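Local coordinates for type II restriction enzyme ngomi (Neisseria gonorrhoeae, PDB 1FIU), which recognises the double-stranded DNA sequence 5'-GCCGGC-3' and cleaves it after the first G as a magnesium-dependent homotetrameric endonuclease, at the interface of chains A and B. Numbering follows the deposited sequence. Chains: chain A/B, Type II restriction enzyme ngomi.

Contact 1 and contact 2 belong to one two-fold symmetric interface between chains A and B, and the centres of their C-alpha atoms lie about 20 Å apart. They have no residue in common. Contact 1 lies at the symmetry axis, where equivalent arginines of both chains pair and each carboxyl terminus is gripped by the partner. Contact 2 lies away from the axis: a loop of chain A reaches the start of helix 4-18 and the 3-10 helix 82-84 of chain B, and symmetry supplies a twin with the chains exchanged. Together they probably fix the relative orientation of two subunits in the homotetramer.

Contact 1: the interface of chains A and B. Residues chain A 88, 145, 212, 285-286; chain B 88, 212, 285-286.
A:Arg88 and B:Arg88 lay their guanidinium groups face to face in this subunit interface of the NgoMIV restriction endonuclease family. The planes are 10° apart, and B:Arg88 NE sits over the centre of the A:Arg88 guanidinium, with A:Arg88 CZ 3.3 Å from B:Arg88 CZ. The carboxylates of the two chain ends probably balance the charge of the stacked pair. A:Arg88 NH1 donates to the carboxyl-terminal oxygen B:Val286 O at 3.0 Å; the acceptor lies in the guanidinium plane, whereas the donor stands above the carboxylate plane. B:Arg88 NH1 makes the same bond to A:Val286 O. Within its own chain, A:Arg88 NE binds A:Val286 OXT at 3.2 Å, so each guanidinium ties both chain termini together. The A:Arg88 chain bends at chi2 (65°), which brings its guanidinium over that of B:Arg88 and alongside both chain ends.

A:Arg145 NH1 reaches B:Val286 O at 2.8 Å, from the same face of the carboxylate as A:Arg88 NH1. It also meets the backbone B:Ala285 O on a lone pair, 3.0 Å away, which gives the terminal segment a second hold.

A:Arg212 and B:Arg212 form another stacked pair, their planes 7° apart but offset: B:Arg212 CD lies towards the rim of the A:Arg212 guanidinium, 3.7 Å from A:Arg212 CZ. Water 1 joins A:Arg212 NH1 to A:Val286 O, 2.9 Å from the water, and to B:Arg88 NH2.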
ATOM      1  N   ARG A  88       5.989  -3.090 -30.908  1.00 18.53           N
ATOM      2  CA  ARG A  88       5.375  -3.877 -29.827  1.00 16.79           C
ATOM      3  C   ARG A  88       4.498  -4.967 -30.454  1.00 17.46           C
ATOM      4  O   ARG A  88       3.265  -4.924 -30.438  1.00 17.52           O
ATOM      5  CB  ARG A  88       4.533  -2.981 -28.900  1.00 18.76           C
ATOM      6  CG  ARG A  88       4.242  -3.614 -27.511  1.00 20.27           C
ATOM      7  CD  ARG A  88       5.515  -3.833 -26.665  1.00 17.24           C
ATOM      8  NE  ARG A  88       5.207  -3.974 -25.232  1.00 16.68           N
ATOM      9  CZ  ARG A  88       4.845  -5.108 -24.619  1.00 17.73           C
ATOM     10  NH1 ARG A  88       4.745  -6.251 -25.307  1.00 17.50           N
ATOM     11  NH2 ARG A  88       4.558  -5.091 -23.321  1.00 17.14           N
ATOM     12  N   ARG A 145      -3.109  -9.662 -24.452  1.00 16.03           N
ATOM     13  CA  ARG A 145      -2.158 -10.282 -25.385  1.00 16.44           C
ATOM     14  C   ARG A 145      -2.381 -11.789 -25.369  1.00 18.38           C
ATOM     15  O   ARG A 145      -2.325 -12.411 -24.318  1.00 18.46           O
ATOM     16  CB  ARG A 145      -0.702 -10.017 -24.963  1.00 16.60           C
ATOM     17  CG  ARG A 145       0.303 -10.375 -26.067  1.00 16.52           C
ATOM     18  CD  ARG A 145       1.733 -10.182 -25.643  1.00 17.85           C
ATOM     19  NE  ARG A 145       2.649 -10.553 -26.720  1.00 16.93           N
ATOM     20  CZ  ARG A 145       3.957 -10.332 -26.700  1.00 17.96           C
ATOM     21  NH1 ARG A 145       4.515  -9.734 -25.649  1.00 19.41           N
ATOM     22  NH2 ARG A 145       4.718 -10.702 -27.734  1.00 19.99           N
ATOM     23  N   ARG A 212       3.832  -9.219 -14.252  1.00 16.31           N
ATOM     24  CA  ARG A 212       4.011  -7.767 -14.410  1.00 14.34           C
ATOM     25  C   ARG A 212       2.672  -7.028 -14.371  1.00 17.45           C
ATOM     26  O   ARG A 212       1.690  -7.458 -14.941  1.00 18.36           O
ATOM     27  CB  ARG A 212       4.733  -7.410 -15.725  1.00 14.98           C
ATOM     28  CG  ARG A 212       5.187  -5.905 -15.754  1.00 17.63           C
ATOM     29  CD  ARG A 212       5.868  -5.463 -17.068  1.00 18.49           C
ATOM     30  NE  ARG A 212       6.220  -4.042 -17.012  1.00 18.95           N
ATOM     31  CZ  ARG A 212       6.807  -3.341 -17.987  1.00 21.88           C
ATOM     32  NH1 ARG A 212       7.130  -3.908 -19.144  1.00 20.37           N
ATOM     33  NH2 ARG A 212       7.080  -2.044 -17.798  1.00 22.40           N
ATOM     34  N   ALA A 285       3.012   0.919 -25.913  1.00 17.90           N
ATOM     35  CA  ALA A 285       4.028   0.118 -26.602  1.00 17.62           C
ATOM     36  C   ALA A 285       5.371   0.029 -25.859  1.00 16.33           C
ATOM     37  O   ALA A 285       6.320  -0.561 -26.385  1.00 18.14           O
ATOM     38  CB  ALA A 285       4.266   0.693 -28.010  1.00 20.11           C
ATOM     39  N   VAL A 286       5.475   0.583 -24.648  1.00 17.97           N
ATOM     40  CA  VAL A 286       6.768   0.551 -23.947  1.00 21.83           C
ATOM     41  C   VAL A 286       7.243  -0.874 -23.599  1.00 22.76           C
ATOM     42  O   VAL A 286       8.491  -1.124 -23.586  1.00 18.55           O
ATOM     43  CB  VAL A 286       6.742   1.381 -22.640  1.00 22.33           C
ATOM     44  CG1 VAL A 286       6.444   2.858 -22.942  1.00 20.76           C
ATOM     45  CG2 VAL A 286       5.727   0.796 -21.695  1.00 25.35           C
ATOM     46  OXT VAL A 286       6.351  -1.713 -23.317  1.00 21.41           O
TER
ATOM     47  N   ARG B  88       9.954  -8.954 -28.539  1.00 19.57           N
ATOM     48  CA  ARG B  88       9.988  -7.724 -27.714  1.00 17.41           C
ATOM     49  C   ARG B  88      11.154  -6.896 -28.221  1.00 19.50           C
ATOM     50  O   ARG B  88      12.248  -6.871 -27.619  1.00 16.62           O
ATOM     51  CB  ARG B  88      10.188  -8.093 -26.227  1.00 18.34           C
ATOM     52  CG  ARG B  88       9.870  -6.980 -25.234  1.00 16.18           C
ATOM     53  CD  ARG B  88       8.362  -6.709 -25.223  1.00 17.22           C
ATOM     54  NE  ARG B  88       7.916  -6.034 -24.001  1.00 18.00           N
ATOM     55  CZ  ARG B  88       8.035  -4.723 -23.769  1.00 17.42           C
ATOM     56  NH1 ARG B  88       8.580  -3.925 -24.692  1.00 15.84           N
ATOM     57  NH2 ARG B  88       7.657  -4.218 -22.600  1.00 18.91           N
ATOM     58  N   ARG B 212       4.300   2.958 -16.701  1.00 19.14           N
ATOM     59  CA  ARG B 212       4.092   1.537 -16.359  1.00 16.38           C
ATOM     60  C   ARG B 212       5.146   1.025 -15.374  1.00 18.90           C
ATOM     61  O   ARG B 212       6.332   1.342 -15.485  1.00 22.38           O
ATOM     62  CB  ARG B 212       4.090   0.643 -17.617  1.00 17.48           C
ATOM     63  CG  ARG B 212       3.620  -0.815 -17.319  1.00 17.96           C
ATOM     64  CD  ARG B 212       3.567  -1.730 -18.530  1.00 17.89           C
ATOM     65  NE  ARG B 212       3.050  -3.038 -18.104  1.00 20.85           N
ATOM     66  CZ  ARG B 212       2.930  -4.121 -18.874  1.00 23.74           C
ATOM     67  NH1 ARG B 212       3.291  -4.093 -20.157  1.00 23.77           N
ATOM     68  NH2 ARG B 212       2.452  -5.246 -18.346  1.00 21.50           N
ATOM     69  N   ALA B 285       9.612 -10.534 -21.684  1.00 14.36           N
ATOM     70  CA  ALA B 285       9.157 -10.189 -23.033  1.00 16.50           C
ATOM     71  C   ALA B 285       7.652  -9.980 -23.166  1.00 17.21           C
ATOM     72  O   ALA B 285       7.157  -9.742 -24.266  1.00 18.44           O
ATOM     73  CB  ALA B 285       9.630 -11.281 -24.043  1.00 16.88           C
ATOM     74  N   VAL B 286       6.912 -10.038 -22.060  1.00 17.30           N
ATOM     75  CA  VAL B 286       5.451  -9.882 -22.153  1.00 20.85           C
ATOM     76  C   VAL B 286       5.070  -8.472 -22.627  1.00 23.30           C
ATOM     77  O   VAL B 286       4.042  -8.342 -23.308  1.00 18.75           O
ATOM     78  CB  VAL B 286       4.756 -10.157 -20.804  1.00 21.16           C
ATOM     79  CG1 VAL B 286       4.996 -11.610 -20.362  1.00 15.84           C
ATOM     80  CG2 VAL B 286       5.276  -9.193 -19.771  1.00 21.15           C
ATOM     81  OXT VAL B 286       5.805  -7.516 -22.292  1.00 21.51           O
TER
HETATM   82  O   HOH W   1       8.995  -1.847 -20.865  1.00 24.82           O

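Contact 2: the interface of chains A and B. Residues chain A 157-159; chain B 4, 83.
The amino-terminal start of helix 4-18 in chain B, together with the 3-10 helix 82-84, receives a loop of chain A at residues 157-159. B:Leu4 N, in the first residue of the helix, donates to the backbone A:Phe158 O at 2.8 Å; a backbone NH at the helix start thus finds its acceptor in the partner subunit.

A:Glu157 crosses B:Lys83 at about a right angle. The ammonium B:Lys83 NZ forms a salt bridge with the carboxylate oxygen A:Glu157 OE1 at 3.2 Å, on its syn lone pair. The lysine chain bends at its end, where chi4 of -62° swings NZ towards the carboxylate. A:Glu157 also crosses B:Leu4 at about a right angle, and the methyl B:Leu4 CD1 lies 3.4 Å from A:Glu157 OE1, so this oxygen meets both the ammonium and the leucine. The other oxygen, A:Glu157 OE2, is 2.7 Å from water 2, which is also 2.7 Å from the backbone B:Lys83 O. Both carboxylate oxygens are therefore engaged, which should limit rotation of the group.

Beside the salt bridge, A:Leu159 CD2 packs against B:Lys83 CD at 3.6 Å. The same methyl, A:Leu159 CD2, touches B:Leu4 CD1 at 3.8 Å. The aliphatic part of the lysine thus serves as an apolar surface as well as a stalk for its charge. By joining backbone, charged and apolar contacts, the site secures the loop of one subunit on its neighbour and probably helps hold this pair of subunits together within the tetramer.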
ATOM      1  N   GLU A 157      15.758 -18.869 -34.262  1.00 20.52           N
ATOM      2  CA  GLU A 157      16.729 -19.776 -33.677  1.00 21.51           C
ATOM      3  C   GLU A 157      15.987 -20.759 -32.783  1.00 17.35           C
ATOM      4  O   GLU A 157      14.915 -20.450 -32.274  1.00 19.33           O
ATOM      5  CB  GLU A 157      17.711 -19.001 -32.790  1.00 25.35           C
ATOM      6  CG  GLU A 157      18.400 -17.812 -33.411  1.00 30.68           C
ATOM      7  CD  GLU A 157      19.251 -17.064 -32.399  1.00 34.43           C
ATOM      8  OE1 GLU A 157      20.437 -17.429 -32.219  1.00 31.20           O
ATOM      9  OE2 GLU A 157      18.725 -16.120 -31.759  1.00 31.79           O
ATOM     10  N   PHE A 158      16.579 -21.932 -32.578  1.00 18.35           N
ATOM     11  CA  PHE A 158      15.995 -22.958 -31.725  1.00 19.22           C
ATOM     12  C   PHE A 158      16.264 -22.574 -30.256  1.00 18.52           C
ATOM     13  O   PHE A 158      17.281 -22.956 -29.690  1.00 20.10           O
ATOM     14  CB  PHE A 158      16.640 -24.318 -32.032  1.00 20.46           C
ATOM     15  CG  PHE A 158      16.118 -25.459 -31.192  1.00 18.05           C
ATOM     16  CD1 PHE A 158      14.781 -25.531 -30.821  1.00 23.40           C
ATOM     17  CD2 PHE A 158      16.978 -26.491 -30.797  1.00 21.06           C
ATOM     18  CE1 PHE A 158      14.292 -26.615 -30.067  1.00 24.42           C
ATOM     19  CE2 PHE A 158      16.490 -27.580 -30.037  1.00 22.32           C
ATOM     20  CZ  PHE A 158      15.152 -27.631 -29.679  1.00 23.13           C
ATOM     21  N   LEU A 159      15.338 -21.823 -29.665  1.00 17.57           N
ATOM     22  CA  LEU A 159      15.472 -21.331 -28.287  1.00 15.52           C
ATOM     23  C   LEU A 159      14.873 -22.227 -27.206  1.00 17.34           C
ATOM     24  O   LEU A 159      15.464 -22.380 -26.136  1.00 18.33           O
ATOM     25  CB  LEU A 159      14.850 -19.932 -28.163  1.00 16.64           C
ATOM     26  CG  LEU A 159      15.328 -18.824 -29.110  1.00 16.35           C
ATOM     27  CD1 LEU A 159      14.644 -17.495 -28.721  1.00 16.20           C
ATOM     28  CD2 LEU A 159      16.847 -18.689 -29.040  1.00 17.40           C
TER
ATOM     29  N   LEU B   4      18.724 -23.291 -27.302  1.00 15.32           N
ATOM     30  CA  LEU B   4      19.669 -22.299 -26.803  1.00 15.67           C
ATOM     31  C   LEU B   4      19.388 -21.855 -25.358  1.00 18.77           C
ATOM     32  O   LEU B   4      20.326 -21.576 -24.618  1.00 16.75           O
ATOM     33  CB  LEU B   4      19.729 -21.064 -27.728  1.00 18.23           C
ATOM     34  CG  LEU B   4      20.337 -21.265 -29.133  1.00 24.80           C
ATOM     35  CD1 LEU B   4      20.396 -19.914 -29.863  1.00 24.87           C
ATOM     36  CD2 LEU B   4      21.737 -21.861 -29.029  1.00 31.12           C
ATOM     37  N   LYS B  83      17.999 -12.676 -27.575  1.00 15.10           N
ATOM     38  CA  LYS B  83      17.442 -13.569 -28.593  1.00 14.68           C
ATOM     39  C   LYS B  83      15.939 -13.391 -28.813  1.00 17.24           C
ATOM     40  O   LYS B  83      15.361 -14.000 -29.727  1.00 19.23           O
ATOM     41  CB  LYS B  83      17.767 -15.024 -28.211  1.00 17.57           C
ATOM     42  CG  LYS B  83      19.285 -15.233 -28.145  1.00 23.73           C
ATOM     43  CD  LYS B  83      19.726 -16.674 -28.082  1.00 32.68           C
ATOM     44  CE  LYS B  83      21.256 -16.765 -28.232  1.00 35.00           C
ATOM     45  NZ  LYS B  83      21.718 -16.242 -29.562  1.00 38.49           N
TER
HETATM   46  O   HOH W   2      16.079 -15.536 -31.889  1.00 20.73           O